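Local coordinates for protein Ral guanine nucleotide dissociation stimulator-like 2 (Mus musculus, PDB 4JGW) that probably acts as a guanine nucleotide exchange factor for small G proteins and associates with GTP-bound Rap1A and H-Ras in vitro, at residues P90-E104 / V137-T151. Numbering follows the deposited sequence.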
loop_
_atom_site.group_PDB
_atom_site.type_symbol
_atom_site.label_atom_id
_atom_site.label_comp_id
_atom_site.label_asym_id
_atom_site.label_seq_id
_atom_site.Cartn_x
_atom_site.Cartn_y
_atom_site.Cartn_z
ATOM N N PRO A 90 -7.301 -13.117 15.269
ATOM C CA PRO A 90 -7.928 -14.146 16.107
ATOM C C PRO A 90 -9.143 -13.628 16.882
ATOM O O PRO A 90 -10.091 -14.381 17.110
ATOM C CB PRO A 90 -6.805 -14.566 17.065
ATOM C CG PRO A 90 -5.831 -13.446 17.045
ATOM C CD PRO A 90 -5.905 -12.857 15.675
ATOM N N ALA A 91 -9.110 -12.354 17.271
ATOM C CA ALA A 91 -10.229 -11.728 17.975
ATOM C C ALA A 91 -11.474 -11.628 17.091
ATOM O O ALA A 91 -12.584 -11.913 17.546
ATOM C CB ALA A 91 -9.830 -10.355 18.500
ATOM N N LEU A 92 -11.281 -11.237 15.832
ATOM C CA LEU A 92 -12.381 -11.126 14.871
ATOM C C LEU A 92 -12.941 -12.495 14.488
ATOM O O LEU A 92 -14.159 -12.676 14.421
ATOM C CB LEU A 92 -11.933 -10.355 13.620
ATOM C CG LEU A 92 -12.974 -10.024 12.543
ATOM C CD1 LEU A 92 -14.099 -9.156 13.096
ATOM C CD2 LEU A 92 -12.312 -9.341 11.356
ATOM N N PHE A 93 -12.040 -13.446 14.237
ATOM C CA PHE A 93 -12.398 -14.834 13.946
ATOM C C PHE A 93 -13.207 -15.427 15.102
ATOM O O PHE A 93 -14.204 -16.118 14.879
ATOM C CB PHE A 93 -11.128 -15.660 13.721
ATOM C CG PHE A 93 -11.322 -16.896 12.876
ATOM C CD1 PHE A 93 -10.217 -17.545 12.334
ATOM C CD2 PHE A 93 -12.589 -17.412 12.616
ATOM C CE1 PHE A 93 -10.369 -18.692 11.557
ATOM C CE2 PHE A 93 -12.751 -18.554 11.837
ATOM C CZ PHE A 93 -11.638 -19.194 11.306
ATOM N N GLY A 94 -12.768 -15.152 16.329
ATOM C CA GLY A 94 -13.450 -15.620 17.536
ATOM C C GLY A 94 -14.866 -15.087 17.674
ATOM O O GLY A 94 -15.779 -15.829 18.039
ATOM N N LEU A 95 -15.047 -13.803 17.371
ATOM C CA LEU A 95 -16.363 -13.162 17.436
ATOM C C LEU A 95 -17.312 -13.648 16.340
ATOM O O LEU A 95 -18.530 -13.645 16.523
ATOM C CB LEU A 95 -16.231 -11.638 17.390
ATOM C CG LEU A 95 -15.554 -10.986 18.599
ATOM C CD1 LEU A 95 -15.096 -9.592 18.246
ATOM C CD2 LEU A 95 -16.464 -10.968 19.821
ATOM N N VAL A 96 -16.746 -14.056 15.206
ATOM C CA VAL A 96 -17.516 -14.700 14.143
ATOM C C VAL A 96 -17.999 -16.067 14.629
ATOM O O VAL A 96 -19.175 -16.408 14.477
ATOM C CB VAL A 96 -16.700 -14.828 12.827
ATOM C CG1 VAL A 96 -17.398 -15.751 11.830
ATOM C CG2 VAL A 96 -16.471 -13.455 12.205
ATOM N N ALA A 97 -17.084 -16.831 15.228
ATOM C CA ALA A 97 -17.410 -18.125 15.831
ATOM C C ALA A 97 -18.385 -17.978 17.000
ATOM O O ALA A 97 -19.237 -18.838 17.203
ATOM C CB ALA A 97 -16.144 -18.840 16.278
ATOM N N ASP A 98 -18.257 -16.884 17.753
ATOM C CA ASP A 98 -19.205 -16.546 18.816
ATOM C C ASP A 98 -20.617 -16.367 18.267
ATOM O O ASP A 98 -21.566 -16.972 18.770
ATOM C CB ASP A 98 -18.778 -15.266 19.542
ATOM C CG ASP A 98 -17.710 -15.509 20.593
ATOM O OD1 ASP A 98 -17.305 -16.674 20.792
ATOM O OD2 ASP A 98 -17.275 -14.521 21.224
ATOM N N ARG A 99 -20.737 -15.536 17.232
ATOM C CA ARG A 99 -22.021 -15.210 16.614
ATOM C C ARG A 99 -22.724 -16.443 16.046
ATOM O O ARG A 99 -23.944 -16.575 16.161
ATOM C CB ARG A 99 -21.840 -14.123 15.542
ATOM C CG ARG A 99 -23.102 -13.734 14.766
ATOM C CD ARG A 99 -24.171 -13.105 15.648
ATOM N NE ARG A 99 -25.403 -12.857 14.898
ATOM C CZ ARG A 99 -26.557 -12.471 15.437
ATOM N NH1 ARG A 99 -26.665 -12.279 16.747
ATOM N NH2 ARG A 99 -27.611 -12.273 14.657
ATOM N N LEU A 100 -21.947 -17.345 15.449
ATOM C CA LEU A 100 -22.483 -18.592 14.906
ATOM C C LEU A 100 -22.964 -19.538 16.007
ATOM O O LEU A 100 -23.981 -20.216 15.846
ATOM C CB LEU A 100 -21.447 -19.290 14.014
ATOM C CG LEU A 100 -21.068 -18.640 12.677
ATOM C CD1 LEU A 100 -19.837 -19.316 12.086
ATOM C CD2 LEU A 100 -22.226 -18.664 11.681
ATOM N N GLU A 101 -22.229 -19.572 17.118
ATOM C CA GLU A 101 -22.566 -20.419 18.266
ATOM C C GLU A 101 -23.844 -19.972 18.974
ATOM O O GLU A 101 -24.641 -20.805 19.404
ATOM C CB GLU A 101 -21.406 -20.462 19.264
ATOM C CG GLU A 101 -20.272 -21.389 18.858
ATOM C CD GLU A 101 -18.997 -21.149 19.651
ATOM O OE1 GLU A 101 -19.038 -20.427 20.671
ATOM O OE2 GLU A 101 -17.946 -21.690 19.251
ATOM N N ALA A 102 -24.033 -18.659 19.088
ATOM C CA ALA A 102 -25.240 -18.093 19.695
ATOM C C ALA A 102 -26.448 -18.208 18.762
ATOM O O ALA A 102 -27.531 -17.691 19.059
ATOM C CB ALA A 102 -25.004 -16.641 20.087
ATOM N N LEU A 103 -26.254 -18.901 17.643
ATOM C CA LEU A 103 -27.266 -19.011 16.605
ATOM C C LEU A 103 -27.581 -20.474 16.281
ATOM O O LEU A 103 -28.296 -20.767 15.320
ATOM C CB LEU A 103 -26.796 -18.267 15.353
ATOM C CG LEU A 103 -27.712 -17.182 14.780
ATOM C CD1 LEU A 103 -27.841 -16.002 15.735
ATOM C CD2 LEU A 103 -27.170 -16.710 13.451
ATOM N N GLU A 104 -27.049 -21.382 17.097
ATOM C CA GLU A 104 -27.265 -22.820 16.927
ATOM C C GLU A 104 -28.676 -23.276 17.310
ATOM O O GLU A 104 -29.158 -24.294 16.809
ATOM C CB GLU A 104 -26.218 -23.620 17.710
ATOM C CG GLU A 104 -24.907 -23.822 16.963
ATOM C CD GLU A 104 -23.861 -24.545 17.791
ATOM O OE1 GLU A 104 -23.298 -23.927 18.719
ATOM O OE2 GLU A 104 -23.596 -25.732 17.509
ATOM N N VAL A 137 -4.662 -18.603 14.899
ATOM C CA VAL A 137 -6.102 -18.821 14.729
ATOM C C VAL A 137 -6.490 -20.305 14.777
ATOM O O VAL A 137 -7.546 -20.698 14.268
ATOM C CB VAL A 137 -6.651 -18.152 13.432
ATOM C CG1 VAL A 137 -6.575 -16.637 13.538
ATOM C CG2 VAL A 137 -5.913 -18.652 12.189
ATOM N N LYS A 138 -5.638 -21.115 15.407
ATOM C CA LYS A 138 -5.844 -22.563 15.496
ATOM C C LYS A 138 -7.099 -22.937 16.286
ATOM O O LYS A 138 -7.902 -23.754 15.829
ATOM C CB LYS A 138 -4.613 -23.246 16.102
ATOM N N GLY A 139 -7.260 -22.333 17.461
ATOM C CA GLY A 139 -8.413 -22.586 18.325
ATOM C C GLY A 139 -9.729 -22.130 17.719
ATOM O O GLY A 139 -10.748 -22.809 17.856
ATOM N N GLN A 140 -9.699 -20.980 17.046
ATOM C CA GLN A 140 -10.876 -20.428 16.373
ATOM C C GLN A 140 -11.284 -21.261 15.160
ATOM O O GLN A 140 -12.463 -21.313 14.805
ATOM C CB GLN A 140 -10.635 -18.974 15.956
ATOM C CG GLN A 140 -10.587 -17.979 17.112
ATOM C CD GLN A 140 -9.208 -17.840 17.742
ATOM O OE1 GLN A 140 -8.275 -18.574 17.411
ATOM N NE2 GLN A 140 -9.077 -16.889 18.657
ATOM N N LEU A 141 -10.300 -21.905 14.531
ATOM C CA LEU A 141 -10.542 -22.800 13.400
ATOM C C LEU A 141 -11.286 -24.053 13.863
ATOM O O LEU A 141 -12.262 -24.469 13.232
ATOM C CB LEU A 141 -9.220 -23.186 12.724
ATOM C CG LEU A 141 -9.160 -23.390 11.204
ATOM C CD1 LEU A 141 -7.708 -23.501 10.753
ATOM C CD2 LEU A 141 -9.956 -24.600 10.727
ATOM N N ASP A 142 -10.818 -24.643 14.965
ATOM C CA ASP A 142 -11.468 -25.804 15.581
ATOM C C ASP A 142 -12.865 -25.435 16.074
ATOM O O ASP A 142 -13.792 -26.241 16.005
ATOM C CB ASP A 142 -10.633 -26.344 16.749
ATOM C CG ASP A 142 -9.214 -26.726 16.341
ATOM O OD1 ASP A 142 -8.980 -27.028 15.149
ATOM O OD2 ASP A 142 -8.330 -26.728 17.223
ATOM N N ARG A 143 -12.995 -24.205 16.565
ATOM C CA ARG A 143 -14.266 -23.637 17.001
ATOM C C ARG A 143 -15.257 -23.549 15.837
ATOM O O ARG A 143 -16.461 -23.735 16.021
ATOM C CB ARG A 143 -14.017 -22.244 17.575
ATOM C CG ARG A 143 -14.815 -21.889 18.810
ATOM C CD ARG A 143 -14.522 -20.453 19.205
ATOM N NE ARG A 143 -15.208 -20.047 20.426
ATOM C CZ ARG A 143 -15.143 -18.828 20.955
ATOM N NH1 ARG A 143 -14.427 -17.875 20.367
ATOM N NH2 ARG A 143 -15.802 -18.556 22.074
ATOM N N LEU A 144 -14.739 -23.267 14.642
ATOM C CA LEU A 144 -15.564 -23.143 13.441
ATOM C C LEU A 144 -15.993 -24.495 12.871
ATOM O O LEU A 144 -17.179 -24.711 12.611
ATOM C CB LEU A 144 -14.843 -22.319 12.367
ATOM C CG LEU A 144 -15.477 -22.222 10.971
ATOM C CD1 LEU A 144 -16.763 -21.399 10.988
ATOM C CD2 LEU A 144 -14.488 -21.647 9.970
ATOM N N GLU A 145 -15.031 -25.397 12.673
ATOM C CA GLU A 145 -15.317 -26.674 12.013
ATOM C C GLU A 145 -16.095 -27.660 12.892
ATOM O O GLU A 145 -16.774 -28.548 12.376
ATOM C CB GLU A 145 -14.048 -27.306 11.411
ATOM C CG GLU A 145 -13.210 -28.172 12.343
ATOM C CD GLU A 145 -12.130 -28.945 11.594
ATOM O OE1 GLU A 145 -11.163 -28.314 11.113
ATOM O OE2 GLU A 145 -12.249 -30.185 11.488
ATOM N N SER A 146 -16.005 -27.486 14.212
ATOM C CA SER A 146 -16.827 -28.255 15.145
ATOM C C SER A 146 -18.273 -27.769 15.105
ATOM O O SER A 146 -19.197 -28.551 15.315
ATOM C CB SER A 146 -16.277 -28.176 16.571
ATOM O OG SER A 146 -16.403 -26.867 17.101
ATOM N N PHE A 147 -18.455 -26.476 14.835
ATOM C CA PHE A 147 -19.782 -25.879 14.681
ATOM C C PHE A 147 -20.489 -26.392 13.428
ATOM O O PHE A 147 -21.698 -26.635 13.446
ATOM C CB PHE A 147 -19.682 -24.345 14.660
ATOM C CG PHE A 147 -20.834 -23.665 13.967
ATOM C CD1 PHE A 147 -22.022 -23.409 14.645
ATOM C CD2 PHE A 147 -20.731 -23.279 12.632
ATOM C CE1 PHE A 147 -23.090 -22.785 14.003
ATOM C CE2 PHE A 147 -21.793 -22.656 11.983
ATOM C CZ PHE A 147 -22.973 -22.408 12.670
ATOM N N LEU A 148 -19.724 -26.551 12.349
ATOM C CA LEU A 148 -20.254 -26.981 11.053
ATOM C C LEU A 148 -20.704 -28.441 11.055
ATOM O O LEU A 148 -21.752 -28.772 10.496
ATOM C CB LEU A 148 -19.222 -26.741 9.943
ATOM C CG LEU A 148 -18.906 -25.285 9.578
ATOM C CD1 LEU A 148 -17.532 -25.172 8.944
ATOM C CD2 LEU A 148 -19.973 -24.696 8.661
ATOM N N LEU A 149 -19.905 -29.304 11.683
ATOM C CA LEU A 149 -20.221 -30.729 11.802
ATOM C C LEU A 149 -21.362 -30.974 12.786
ATOM O O LEU A 149 -22.146 -31.908 12.615
ATOM C CB LEU A 149 -18.978 -31.524 12.223
ATOM C CG LEU A 149 -18.045 -32.106 11.151
ATOM C CD1 LEU A 149 -17.344 -31.030 10.321
ATOM C CD2 LEU A 149 -17.015 -33.019 11.801
ATOM N N ARG A 150 -21.442 -30.124 13.807
ATOM C CA ARG A 150 -22.479 -30.195 14.836
ATOM C C ARG A 150 -23.851 -29.813 14.280
ATOM O O ARG A 150 -24.871 -30.369 14.695
ATOM C CB ARG A 150 -22.110 -29.265 15.989
ATOM C CG ARG A 150 -22.633 -29.664 17.356
ATOM C CD ARG A 150 -21.750 -29.066 18.446
ATOM N NE ARG A 150 -21.613 -27.614 18.312
ATOM C CZ ARG A 150 -20.503 -26.929 18.583
ATOM N NH1 ARG A 150 -19.406 -27.551 18.999
ATOM N NH2 ARG A 150 -20.486 -25.612 18.426
ATOM N N THR A 151 -23.866 -28.864 13.346
ATOM C CA THR A 151 -25.104 -28.410 12.709
ATOM C C THR A 151 -25.432 -29.204 11.442
ATOM O O THR A 151 -26.553 -29.137 10.932
ATOM C CB THR A 151 -25.061 -26.896 12.375
ATOM O OG1 THR A 151 -23.867 -26.593 11.643
ATOM C CG2 THR A 151 -25.099 -26.059 13.648
HETATM O O HOH W 1 -17.988 -24.074 18.171
#
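Phe-93 packs on Gln-140 where two nearly parallel helices, 90-101 and 138-151, of the helical REM (RasGEF N-terminal) domain lie side by side. The segment axes come within 9.2 Å at a crossing angle of 19°. A chi1 of -156° sets Phe-93 CG roughly trans to the main-chain N and turns the ring toward the second helix. Gln-140 CB lies over one ring face in a CH-pi contact, 4.1 Å from the centroid. Leu-144 CD2 meets the ring edge, and Val-137 CB packs against CD1. Phe-147 makes the reciprocal contact further along. Leu-100 CB sits over its face, 3.8 Å from the centroid, and Glu-104 CG touches its edge. Leu-111 and Thr-115 of helix 108-128 also touch Phe-147, so this apolar side joins a third helix.

Charged groups line another side. Arg-143 fits as a knob into the hole formed by Gly-94, Ala-97, Asp-98 and Glu-101. Its chain is extended from CG to NE and runs past Ala-97 CB. Asp-98 OD1 lies over the guanidinium face, 2.7 Å from Arg-143 NH2, in a salt bridge with the two planes 81° apart. Glu-101 OE2 forms a longer salt bridge to Arg-143 NE, at 3.4 Å. A water also joins Glu-101 OE2 to Arg-143 O and Arg-150 NH2. Past the end of helix 90-101, Glu-104 meets Arg-150, which bends at chi3 and presents its guanidinium edge. Glu-104 OE2 takes two hydrogen bonds there, from NH2 of Arg-150 and, on its syn lone pair, from Arg-150 NE at 2.8 Å.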